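Local structure of beta-agarase AgaA (Microbulbifer thermotolerans, 3WZ1) at residues 112-117 with 242-247. The protein hydrolyses beta-1,4-galactosidic linkages within agarose chains, its GH16 catalytic domain belonging to a longer enzyme that releases mainly neoagarotetraose. Residues are numbered along the deposited sequence; the frame is centred on the assembly and turned at random.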
ATOM      1  N   ASN A 112       1.313 -13.818  -5.317  1.00  9.20           N
ATOM      2  CA  ASN A 112       0.443 -14.549  -6.212  1.00  9.98           C
ATOM      3  C   ASN A 112      -0.622 -15.244  -5.384  1.00 10.02           C
ATOM      4  O   ASN A 112      -0.655 -16.463  -5.253  1.00 10.13           O
ATOM      5  CB  ASN A 112       1.285 -15.529  -7.016  1.00 10.50           C
ATOM      6  CG  ASN A 112       0.499 -16.267  -8.069  1.00 11.12           C
ATOM      7  OD1 ASN A 112      -0.703 -16.097  -8.242  1.00 11.71           O
ATOM      8  ND2 ASN A 112       1.226 -17.125  -8.805  1.00 12.86           N
ATOM      9  N   MET A 113      -1.497 -14.412  -4.832  1.00  9.61           N
ATOM     10  CA  MET A 113      -2.499 -14.825  -3.876  1.00  9.30           C
ATOM     11  C   MET A 113      -3.760 -14.002  -4.049  1.00  9.03           C
ATOM     12  O   MET A 113      -3.743 -12.913  -4.640  1.00  9.22           O
ATOM     13  CB  MET A 113      -1.983 -14.603  -2.453  1.00  9.58           C
ATOM     14  CG  MET A 113      -0.696 -15.301  -2.082  1.00  9.49           C
ATOM     15  SD  MET A 113      -0.895 -17.088  -1.849  1.00  9.62           S
ATOM     16  CE  MET A 113      -1.267 -17.162  -0.089  1.00  9.88           C
ATOM     17  N   VAL A 114      -4.867 -14.499  -3.498  1.00  8.68           N
ATOM     18  CA  VAL A 114      -6.116 -13.742  -3.491  1.00  9.22           C
ATOM     19  C   VAL A 114      -6.132 -12.635  -2.437  1.00  8.42           C
ATOM     20  O   VAL A 114      -7.033 -11.793  -2.394  1.00  8.95           O
ATOM     21  CB  VAL A 114      -7.351 -14.636  -3.329  1.00  9.25           C
ATOM     22  CG1 VAL A 114      -7.457 -15.582  -4.516  1.00  9.62           C
ATOM     23  CG2 VAL A 114      -7.347 -15.409  -2.001  1.00  9.37           C
ATOM     24  N   LEU A 115      -5.148 -12.681  -1.546  1.00  8.35           N
ATOM     25  CA  LEU A 115      -4.929 -11.622  -0.568  1.00  8.50           C
ATOM     26  C   LEU A 115      -4.625 -10.304  -1.239  1.00  8.33           C
ATOM     27  O   LEU A 115      -4.013 -10.269  -2.303  1.00  8.54           O
ATOM     28  CB  LEU A 115      -3.733 -11.990   0.302  1.00  8.64           C
ATOM     29  CG  LEU A 115      -3.847 -13.291   1.091  1.00  8.85           C
ATOM     30  CD1 LEU A 115      -2.492 -13.723   1.600  1.00  9.08           C
ATOM     31  CD2 LEU A 115      -4.820 -13.092   2.241  1.00  9.03           C
ATOM     32  N   ALA A 116      -4.982  -9.214  -0.565  1.00  7.83           N
ATOM     33  CA  ALA A 116      -4.506  -7.892  -0.968  1.00  7.80           C
ATOM     34  C   ALA A 116      -3.027  -7.733  -0.634  1.00  8.02           C
ATOM     35  O   ALA A 116      -2.623  -8.036   0.491  1.00  7.93           O
ATOM     36  CB  ALA A 116      -5.306  -6.809  -0.250  1.00  7.82           C
ATOM     37  N   SER A 117      -2.229  -7.281  -1.610  1.00  7.54           N
ATOM     38  CA  SER A 117      -0.868  -6.781  -1.407  1.00  7.59           C
ATOM     39  C   SER A 117      -0.990  -5.265  -1.374  1.00  7.55           C
ATOM     40  O   SER A 117      -1.497  -4.657  -2.334  1.00  7.57           O
ATOM     41  CB  SER A 117       0.089  -7.222  -2.528  1.00  7.93           C
ATOM     42  OG  SER A 117       0.233  -8.637  -2.585  1.00  7.76           O
ATOM     43  N   ASN A 242     -12.466  -8.457   4.059  1.00 10.18           N
ATOM     44  CA  ASN A 242     -13.807  -9.006   4.238  1.00 10.75           C
ATOM     45  C   ASN A 242     -14.611  -9.147   2.937  1.00 10.86           C
ATOM     46  O   ASN A 242     -15.293 -10.149   2.760  1.00 10.75           O
ATOM     47  CB  ASN A 242     -14.636  -8.186   5.214  1.00 11.34           C
ATOM     48  CG  ASN A 242     -14.193  -8.357   6.645  1.00 12.11           C
ATOM     49  OD1 ASN A 242     -14.695  -9.217   7.387  1.00 16.09           O
ATOM     50  ND2 ASN A 242     -13.261  -7.562   7.043  1.00 11.71           N
ATOM     51  N   TRP A 243     -14.507  -8.178   2.037  1.00 11.00           N
ATOM     52  CA  TRP A 243     -15.284  -8.249   0.791  1.00 11.56           C
ATOM     53  C   TRP A 243     -14.897  -9.489  -0.021  1.00 11.73           C
ATOM     54  O   TRP A 243     -15.660  -9.921  -0.885  1.00 12.32           O
ATOM     55  CB  TRP A 243     -15.165  -6.961  -0.055  1.00 11.45           C
ATOM     56  CG  TRP A 243     -13.862  -6.817  -0.743  1.00 11.35           C
ATOM     57  CD1 TRP A 243     -12.655  -6.453  -0.184  1.00 11.76           C
ATOM     58  CD2 TRP A 243     -13.593  -7.077  -2.118  1.00 11.45           C
ATOM     59  NE1 TRP A 243     -11.676  -6.465  -1.130  1.00 11.57           N
ATOM     60  CE2 TRP A 243     -12.213  -6.850  -2.330  1.00 11.66           C
ATOM     61  CE3 TRP A 243     -14.390  -7.466  -3.207  1.00 11.74           C
ATOM     62  CZ2 TRP A 243     -11.612  -7.001  -3.567  1.00 11.88           C
ATOM     63  CZ3 TRP A 243     -13.788  -7.614  -4.443  1.00 12.11           C
ATOM     64  CH2 TRP A 243     -12.401  -7.391  -4.616  1.00 12.48           C
ATOM     65  N   ARG A 244     -13.704 -10.046   0.239  1.00 11.64           N
ATOM     66  CA  ARG A 244     -13.276 -11.291  -0.380  1.00 11.79           C
ATOM     67  C   ARG A 244     -13.667 -12.503   0.473  1.00 12.23           C
ATOM     68  O   ARG A 244     -14.423 -13.367   0.016  1.00 12.12           O
ATOM     69  CB  ARG A 244     -11.761 -11.273  -0.640  1.00 11.70           C
ATOM     70  CG  ARG A 244     -11.265 -10.022  -1.383  1.00 11.47           C
ATOM     71  CD  ARG A 244     -10.244 -10.361  -2.451  1.00 11.41           C
ATOM     72  NE  ARG A 244     -10.897 -10.789  -3.684  1.00 11.46           N
ATOM     73  CZ  ARG A 244     -10.271 -11.313  -4.731  1.00 11.63           C
ATOM     74  NH1 ARG A 244     -10.995 -11.637  -5.807  1.00 11.40           N
ATOM     75  NH2 ARG A 244      -8.961 -11.535  -4.732  1.00 10.61           N
ATOM     76  N   SER A 245     -13.150 -12.601   1.703  1.00 12.10           N
ATOM     77  CA  SER A 245     -13.292 -13.830   2.478  1.00 12.40           C
ATOM     78  C   SER A 245     -14.683 -14.022   3.082  1.00 12.33           C
ATOM     79  O   SER A 245     -15.069 -15.171   3.334  1.00 13.44           O
ATOM     80  CB  SER A 245     -12.238 -13.941   3.596  1.00 12.58           C
ATOM     81  OG  SER A 245     -12.289 -12.833   4.473  1.00 12.29           O
ATOM     82  N   ASP A 246     -15.432 -12.950   3.305  1.00 12.48           N
ATOM     83  CA  ASP A 246     -16.827 -13.103   3.770  1.00 13.08           C
ATOM     84  C   ASP A 246     -17.603 -13.828   2.684  1.00 13.40           C
ATOM     85  O   ASP A 246     -18.633 -14.456   2.961  1.00 13.20           O
ATOM     86  CB  ASP A 246     -17.560 -11.778   3.994  1.00 14.10           C
ATOM     87  CG  ASP A 246     -17.090 -11.005   5.219  1.00 14.96           C
ATOM     88  OD1 ASP A 246     -16.271 -11.511   5.998  1.00 16.88           O
ATOM     89  OD2 ASP A 246     -17.561  -9.852   5.369  1.00 17.60           O
ATOM     90  N   ASN A 247     -17.131 -13.682   1.447  1.00 13.48           N
ATOM     91  CA  ASN A 247     -17.847 -14.109   0.266  1.00 14.58           C
ATOM     92  C   ASN A 247     -17.204 -15.279  -0.441  1.00 15.63           C
ATOM     93  O   ASN A 247     -17.530 -15.536  -1.598  1.00 18.22           O
ATOM     94  CB  ASN A 247     -18.022 -12.892  -0.665  1.00 14.96           C
ATOM     95  CG  ASN A 247     -18.779 -11.760   0.004  1.00 15.41           C
ATOM     96  OD1 ASN A 247     -18.321 -10.595   0.052  1.00 17.23           O
ATOM     97  ND2 ASN A 247     -19.908 -12.089   0.577  1.00 13.65           N
TER
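Arg244 reaches out of the short helix 242-245 and gives one hydrogen bond to the backbone carbonyl of Val114, with Arg244 NH2 3.0 Å from Val114 O. The N-H points fairly well at the oxygen, at 152°, and it meets a lone pair in the carbonyl plane. Seen from the arginine, the oxygen lies at the edge of the guanidinium, tilted 16° out of its plane. This bond is the sole polar link between 112-117 and 242-247, which bury just 90 Å² between them.

The van der Waals contacts around the bond are equally local. Arg244 CD passes 3.5 Å from Val114 O, and Arg244 NH2 sits 3.8 Å from Val114 CB, so the arginine lies against the root of the valine side chain. Bends at chi2 and chi3 (83° at the latter) carry the guanidinium round to the carbonyl. Near its start the same side chain covers part of its neighbour: Arg244 CG rests 3.4 Å above one face of the Trp243 ring, toward the rim.

The second terminal nitrogen of the buried guanidinium, NH1, is hydrogen-bonded to Gln143 OE1, and Tyr146 makes a cation-pi contact with the arginine; together with the Val114 bond these should restrict its rotation. The arginine side chain is about 9 Å from that of Glu134, the predicted proton donor, which places the contact near the probable catalytic site.

In the beta-jelly roll, the contact joins the loop entering strand 116-123 to the helix that follows strand 232-239. Those two strands pair antiparallel, and the backbones of Ala116 and Glu239 are hydrogen-bonded, while Gln143 and Tyr146 bring in helix 144-147 and its approach.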